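Local coordinates for chitinase (Paenibacillus sp. FPU-7, PDB 5GZT), which probably catalyses the random internal hydrolysis of the beta-1,4 linkages of chitin, using two glycosyl hydrolase family 18 modules, at residues F274-I279 and Q614-G619; V280-A285 and G619-E624. All blocks are in the same frame, centred on the assembly; numbering follows the deposited sequence.

Contact 1: residues F274-I279 and Q614-G619; sequences FVQGKI and QNNLAG
K278 N, G277 N and water 1 all donate to one carbonyl oxygen, that of A618, where the last part of strand 264-284, the first barrel strand of this family 18 TIM barrel, begins to run beside the last, 619-623. The main donor is K278 N, 3.0 Å from A618 O. G277 N adds a weak bond of 3.3 Å to the same A618 O, and water 1 lies 2.8 Å from A618 O. That water also accepts from K278 NZ, 2.9 Å away. The bends at chi3 and chi4 of K278 bring its NZ round to 4.2 Å from A618 CB, whose single methyl suits the place beside the ammonium.

Both glycines have backbone angles that would press a beta carbon against the preceding carbonyl. The N-H of G277 also reaches water 3, which donates to L617 O. At G619 a beta carbon would in addition collide with K278 O; as it is, G619 CA approaches K278 O to 3.2 Å in a CA-H...O contact.

N616, at positive phi, is the C-prime residue of the Schellman motif ending helix 602-614. Q276 reaches it because its chain is extended beyond CG (CD anti to CA, chi2 178°), and the two amide planes meet at 45°. Water 2 bridges Q276 NE2 to N616 O. Finally, Q276 NE2 donates to N616 OD1 at 2.7 Å, keeping OD1 close to its own amide plane and meeting it from the side, at a C=O...N angle of 105°.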
loop_
_atom_site.group_PDB
_atom_site.type_symbol
_atom_site.label_atom_id
_atom_site.label_comp_id
_atom_site.label_asym_id
_atom_site.label_seq_id
_atom_site.Cartn_x
_atom_site.Cartn_y
_atom_site.Cartn_z
ATOM N N PHE B 274 -6.266 8.332 10.379
ATOM C CA PHE B 274 -5.492 7.510 9.429
ATOM C C PHE B 274 -4.862 6.358 10.169
ATOM O O PHE B 274 -4.150 6.568 11.147
ATOM C CB PHE B 274 -4.456 8.390 8.806
ATOM C CG PHE B 274 -5.031 9.587 8.114
ATOM C CD1 PHE B 274 -5.637 9.452 6.884
ATOM C CD2 PHE B 274 -5.027 10.838 8.720
ATOM C CE1 PHE B 274 -6.183 10.538 6.224
ATOM C CE2 PHE B 274 -5.608 11.945 8.070
ATOM C CZ PHE B 274 -6.183 11.782 6.812
ATOM N N VAL B 275 -5.172 5.148 9.727
ATOM C CA VAL B 275 -4.670 3.919 10.346
ATOM C C VAL B 275 -3.413 3.489 9.538
ATOM O O VAL B 275 -3.452 3.447 8.298
ATOM C CB VAL B 275 -5.793 2.863 10.404
ATOM C CG1 VAL B 275 -5.294 1.505 10.824
ATOM C CG2 VAL B 275 -6.860 3.329 11.410
ATOM N N GLN B 276 -2.300 3.259 10.246
ATOM C CA GLN B 276 -1.040 2.852 9.621
ATOM C C GLN B 276 -1.248 1.557 8.791
ATOM O O GLN B 276 -2.247 0.868 8.916
ATOM C CB GLN B 276 0.038 2.607 10.690
ATOM C CG GLN B 276 0.558 3.838 11.398
ATOM C CD GLN B 276 1.602 3.468 12.473
ATOM O OE1 GLN B 276 2.161 2.364 12.471
ATOM N NE2 GLN B 276 1.870 4.392 13.391
ATOM N N GLY B 277 -0.262 1.224 7.970
ATOM C CA GLY B 277 -0.248 -0.055 7.266
ATOM C C GLY B 277 -0.665 -0.035 5.800
ATOM O O GLY B 277 -0.854 -1.087 5.186
ATOM N N LYS B 278 -0.715 1.109 5.183
ATOM C CA LYS B 278 -1.055 1.106 3.764
ATOM C C LYS B 278 0.118 0.556 2.917
ATOM O O LYS B 278 1.310 0.825 3.206
ATOM C CB LYS B 278 -1.369 2.506 3.260
ATOM C CG LYS B 278 -2.707 3.077 3.678
ATOM C CD LYS B 278 -2.998 4.331 2.832
ATOM C CE LYS B 278 -2.194 5.558 3.204
ATOM N NZ LYS B 278 -2.914 6.156 4.381
ATOM N N ILE B 279 -0.229 -0.188 1.876
ATOM C CA ILE B 279 0.753 -0.633 0.864
ATOM C C ILE B 279 0.223 -0.234 -0.466
ATOM O O ILE B 279 -0.785 -0.744 -0.888
ATOM C CB ILE B 279 1.033 -2.115 0.926
ATOM C CG1 ILE B 279 1.608 -2.493 2.313
ATOM C CG2 ILE B 279 2.042 -2.452 -0.172
ATOM C CD1 ILE B 279 1.640 -3.987 2.545
ATOM N N GLN B 614 8.746 2.340 12.858
ATOM C CA GLN B 614 9.470 3.090 13.883
ATOM C C GLN B 614 9.065 4.554 13.883
ATOM O O GLN B 614 9.085 5.159 14.954
ATOM C CB GLN B 614 11.022 3.023 13.762
ATOM C CG GLN B 614 11.574 1.627 14.127
ATOM C CD GLN B 614 13.075 1.410 13.819
ATOM O OE1 GLN B 614 13.578 0.248 13.780
ATOM N NE2 GLN B 614 13.792 2.508 13.592
ATOM N N ASN B 615 8.808 5.160 12.729
ATOM C CA ASN B 615 8.420 6.584 12.704
ATOM C C ASN B 615 6.932 6.838 12.562
ATOM O O ASN B 615 6.541 7.939 12.232
ATOM C CB ASN B 615 9.181 7.271 11.656
ATOM C CG ASN B 615 10.611 7.254 11.951
ATOM O OD1 ASN B 615 11.057 8.084 12.701
ATOM N ND2 ASN B 615 11.362 6.275 11.412
ATOM N N ASN B 616 6.128 5.799 12.750
ATOM C CA ASN B 616 4.709 5.865 12.619
ATOM C C ASN B 616 4.275 6.583 11.346
ATOM O O ASN B 616 3.389 7.436 11.352
ATOM C CB ASN B 616 4.092 6.450 13.904
ATOM C CG ASN B 616 4.345 5.554 15.061
ATOM O OD1 ASN B 616 3.855 4.421 15.155
ATOM N ND2 ASN B 616 5.150 6.023 15.927
ATOM N N LEU B 617 4.850 6.112 10.231
ATOM C CA LEU B 617 4.466 6.615 8.904
ATOM C C LEU B 617 3.269 5.868 8.386
ATOM O O LEU B 617 2.781 4.886 8.969
ATOM C CB LEU B 617 5.712 6.586 7.976
ATOM C CG LEU B 617 6.930 7.259 8.553
ATOM C CD1 LEU B 617 8.193 7.148 7.698
ATOM C CD2 LEU B 617 6.648 8.721 8.758
ATOM N N ALA B 618 2.729 6.383 7.296
ATOM C CA ALA B 618 1.450 5.899 6.716
ATOM C C ALA B 618 1.540 4.497 6.086
ATOM O O ALA B 618 0.536 3.711 6.017
ATOM C CB ALA B 618 0.970 6.939 5.685
ATOM N N GLY B 619 2.747 4.177 5.618
ATOM C CA GLY B 619 2.967 2.908 4.971
ATOM C C GLY B 619 4.076 2.946 3.909
ATOM O O GLY B 619 4.927 3.883 3.895
HETATM O O HOH W 1 -1.953 4.770 6.731
HETATM O O HOH W 2 0.488 6.861 12.195
HETATM O O HOH W 3 2.264 2.166 8.171
#

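Contact 2: residues V280-A285 and G619-E624; sequences VSYIPA and GFMYWE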
loop_
_atom_site.group_PDB
_atom_site.type_symbol
_atom_site.label_atom_id
_atom_site.label_comp_id
_atom_site.label_asym_id
_atom_site.label_seq_id
_atom_site.Cartn_x
_atom_site.Cartn_y
_atom_site.Cartn_z
ATOM N N VAL B 280 0.821 0.793 -1.049
ATOM C CA VAL B 280 0.436 1.308 -2.339
ATOM C C VAL B 280 1.296 0.656 -3.437
ATOM O O VAL B 280 2.476 0.933 -3.533
ATOM C CB VAL B 280 0.603 2.814 -2.409
ATOM C CG1 VAL B 280 0.420 3.320 -3.836
ATOM C CG2 VAL B 280 -0.456 3.463 -1.510
ATOM N N SER B 281 0.678 -0.236 -4.184
ATOM C CA SER B 281 1.278 -0.905 -5.344
ATOM C C SER B 281 0.962 -0.199 -6.665
ATOM O O SER B 281 -0.177 -0.198 -7.090
ATOM C CB SER B 281 0.837 -2.376 -5.371
ATOM O OG SER B 281 1.224 -3.038 -6.592
ATOM N N TYR B 282 1.946 0.443 -7.280
ATOM C CA TYR B 282 1.796 1.046 -8.610
ATOM C C TYR B 282 1.792 -0.104 -9.593
ATOM O O TYR B 282 2.614 -1.021 -9.462
ATOM C CB TYR B 282 2.932 1.998 -8.999
ATOM C CG TYR B 282 2.734 3.437 -8.576
ATOM C CD1 TYR B 282 3.126 3.875 -7.315
ATOM C CD2 TYR B 282 2.175 4.369 -9.418
ATOM C CE1 TYR B 282 2.978 5.209 -6.933
ATOM C CE2 TYR B 282 2.014 5.693 -9.014
ATOM C CZ TYR B 282 2.409 6.118 -7.765
ATOM O OH TYR B 282 2.297 7.440 -7.357
ATOM N N ILE B 283 0.867 -0.058 -10.556
ATOM C CA ILE B 283 0.710 -1.076 -11.592
ATOM C C ILE B 283 0.704 -0.363 -12.918
ATOM O O ILE B 283 -0.085 0.530 -13.105
ATOM C CB ILE B 283 -0.613 -1.827 -11.424
ATOM C CG1 ILE B 283 -0.466 -2.890 -10.335
ATOM C CG2 ILE B 283 -1.039 -2.501 -12.739
ATOM C CD1 ILE B 283 -0.064 -4.269 -10.847
ATOM N N PRO B 284 1.560 -0.781 -13.871
ATOM C CA PRO B 284 1.725 -0.043 -15.082
ATOM C C PRO B 284 0.597 -0.339 -16.084
ATOM O O PRO B 284 0.184 -1.487 -16.247
ATOM C CB PRO B 284 3.024 -0.612 -15.662
ATOM C CG PRO B 284 3.075 -1.982 -15.160
ATOM C CD PRO B 284 2.490 -1.917 -13.783
ATOM N N ALA B 285 0.217 0.688 -16.798
ATOM C CA ALA B 285 -0.885 0.616 -17.749
ATOM C C ALA B 285 -0.501 -0.127 -18.999
ATOM O O ALA B 285 -1.372 -0.604 -19.714
ATOM C CB ALA B 285 -1.341 2.019 -18.113
ATOM N N GLY B 619 2.747 4.177 5.618
ATOM C CA GLY B 619 2.967 2.908 4.971
ATOM C C GLY B 619 4.076 2.946 3.909
ATOM O O GLY B 619 4.927 3.883 3.895
ATOM N N PHE B 620 4.010 1.945 3.010
ATOM C CA PHE B 620 5.017 1.622 2.042
ATOM C C PHE B 620 4.432 1.727 0.644
ATOM O O PHE B 620 3.461 1.046 0.302
ATOM C CB PHE B 620 5.511 0.188 2.323
ATOM C CG PHE B 620 6.940 -0.117 1.810
ATOM C CD1 PHE B 620 7.348 0.198 0.493
ATOM C CD2 PHE B 620 7.831 -0.841 2.580
ATOM C CE1 PHE B 620 8.634 -0.097 0.044
ATOM C CE2 PHE B 620 9.100 -1.133 2.111
ATOM C CZ PHE B 620 9.483 -0.768 0.832
ATOM N N MET B 621 5.014 2.580 -0.190
ATOM C CA MET B 621 4.607 2.696 -1.619
ATOM C C MET B 621 5.751 2.119 -2.490
ATOM O O MET B 621 6.908 2.287 -2.125
ATOM C CB MET B 621 4.419 4.165 -2.021
ATOM C CG MET B 621 4.201 4.379 -3.510
ATOM S SD MET B 621 5.668 4.581 -4.499
ATOM C CE MET B 621 6.142 6.292 -4.168
ATOM N N TYR B 622 5.438 1.486 -3.618
ATOM C CA TYR B 622 6.489 1.039 -4.532
ATOM C C TYR B 622 6.142 1.086 -6.011
ATOM O O TYR B 622 4.989 0.885 -6.373
ATOM C CB TYR B 622 6.930 -0.362 -4.127
ATOM C CG TYR B 622 5.852 -1.444 -3.995
ATOM C CD1 TYR B 622 5.235 -2.031 -5.109
ATOM C CD2 TYR B 622 5.495 -1.907 -2.779
ATOM C CE1 TYR B 622 4.239 -3.064 -4.953
ATOM C CE2 TYR B 622 4.603 -2.949 -2.614
ATOM C CZ TYR B 622 3.954 -3.524 -3.715
ATOM O OH TYR B 622 3.048 -4.575 -3.423
ATOM N N TRP B 623 7.164 1.411 -6.813
ATOM C CA TRP B 623 7.130 1.450 -8.244
ATOM C C TRP B 623 8.040 0.343 -8.748
ATOM O O TRP B 623 9.234 0.381 -8.418
ATOM C CB TRP B 623 7.757 2.750 -8.740
ATOM C CG TRP B 623 7.784 2.792 -10.227
ATOM C CD1 TRP B 623 8.791 2.385 -11.057
ATOM C CD2 TRP B 623 6.742 3.249 -11.058
ATOM N NE1 TRP B 623 8.428 2.554 -12.351
ATOM C CE2 TRP B 623 7.168 3.068 -12.398
ATOM C CE3 TRP B 623 5.496 3.788 -10.824
ATOM C CZ2 TRP B 623 6.366 3.387 -13.486
ATOM C CZ3 TRP B 623 4.677 4.114 -11.941
ATOM C CH2 TRP B 623 5.130 3.953 -13.230
ATOM N N GLU B 624 7.558 -0.649 -9.500
ATOM C CA GLU B 624 6.156 -0.952 -9.704
ATOM C C GLU B 624 6.002 -2.484 -9.688
ATOM O O GLU B 624 6.977 -3.232 -9.881
ATOM C CB GLU B 624 5.565 -0.289 -10.980
ATOM C CG GLU B 624 6.377 -0.335 -12.290
ATOM C CD GLU B 624 6.157 -1.600 -13.097
ATOM O OE1 GLU B 624 6.610 -1.605 -14.216
ATOM O OE2 GLU B 624 5.592 -2.600 -12.603
#
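V280 pairs with M621 and S281 with Y622, joining the first and last strands of the family 18 TIM barrel in parallel, with local axes 12° apart. Three backbone hydrogen bonds hold them: V280 N donates to F620 O (3.0 Å), Y622 N to V280 O (3.0 Å) and Y282 N to Y622 O (3.2 Å).

Apolar contacts gather on the side of V280 and M621. V280 presents a methyl, CG1, 3.9 Å from M621 CG. Unbranched M621 can bend at chi2 and chi3, carrying CG to the edge of the Y282 ring, in its plane, and SD to 3.7 Å from Y282 CE1 in an oblique Met-aromatic contact.

Among the aromatic groups, Y282 CD2 meets the edge of the W623 indole, 3.6 Å from CZ3, with the ring planes at 56°. On the side of S281 and Y622, chi1 of Y622 (54°) sets CG between backbone N and carbonyl carbon, and the ring has V280 O over the centre of one face. S281, slim enough to fit, touches Y622 CE1 with its OG.

Polar ends finish the contact. E624, after a cis peptide bond, sets OE2 3.4 Å from P284 CD and also bonds it to S626. Y282 OH bonds to D407, the last aspartate of the family's DxxDxDxE motif. The cis W623-E624 step is consistent with other family 18 chitinases, where such a tryptophan floors the substrate cleft; Y282 packs against that indole and, through its OH bond, may help fix the motif aspartate.

How the contacts relate
Following the chain, strand 264-284 first supplies residues 276-278 to contact 1 and then residues 280-284 to contact 2. Some 330 residues follow, carrying the remaining barrel strands and an antiparallel insertion, before helix 602-614 ends and its loop returns to complete contact 1; strand 619-623 then completes contact 2. The segments alternate, so the two closures cross without either enclosing the other, as expected when two strands run side by side in parallel. G619 belongs to both contacts, and a probable hydrogen bond from F620 N to K278 O carries the ladder between them. Together they close the barrel, contact 1 at the strands' beginning and contact 2 toward their ends.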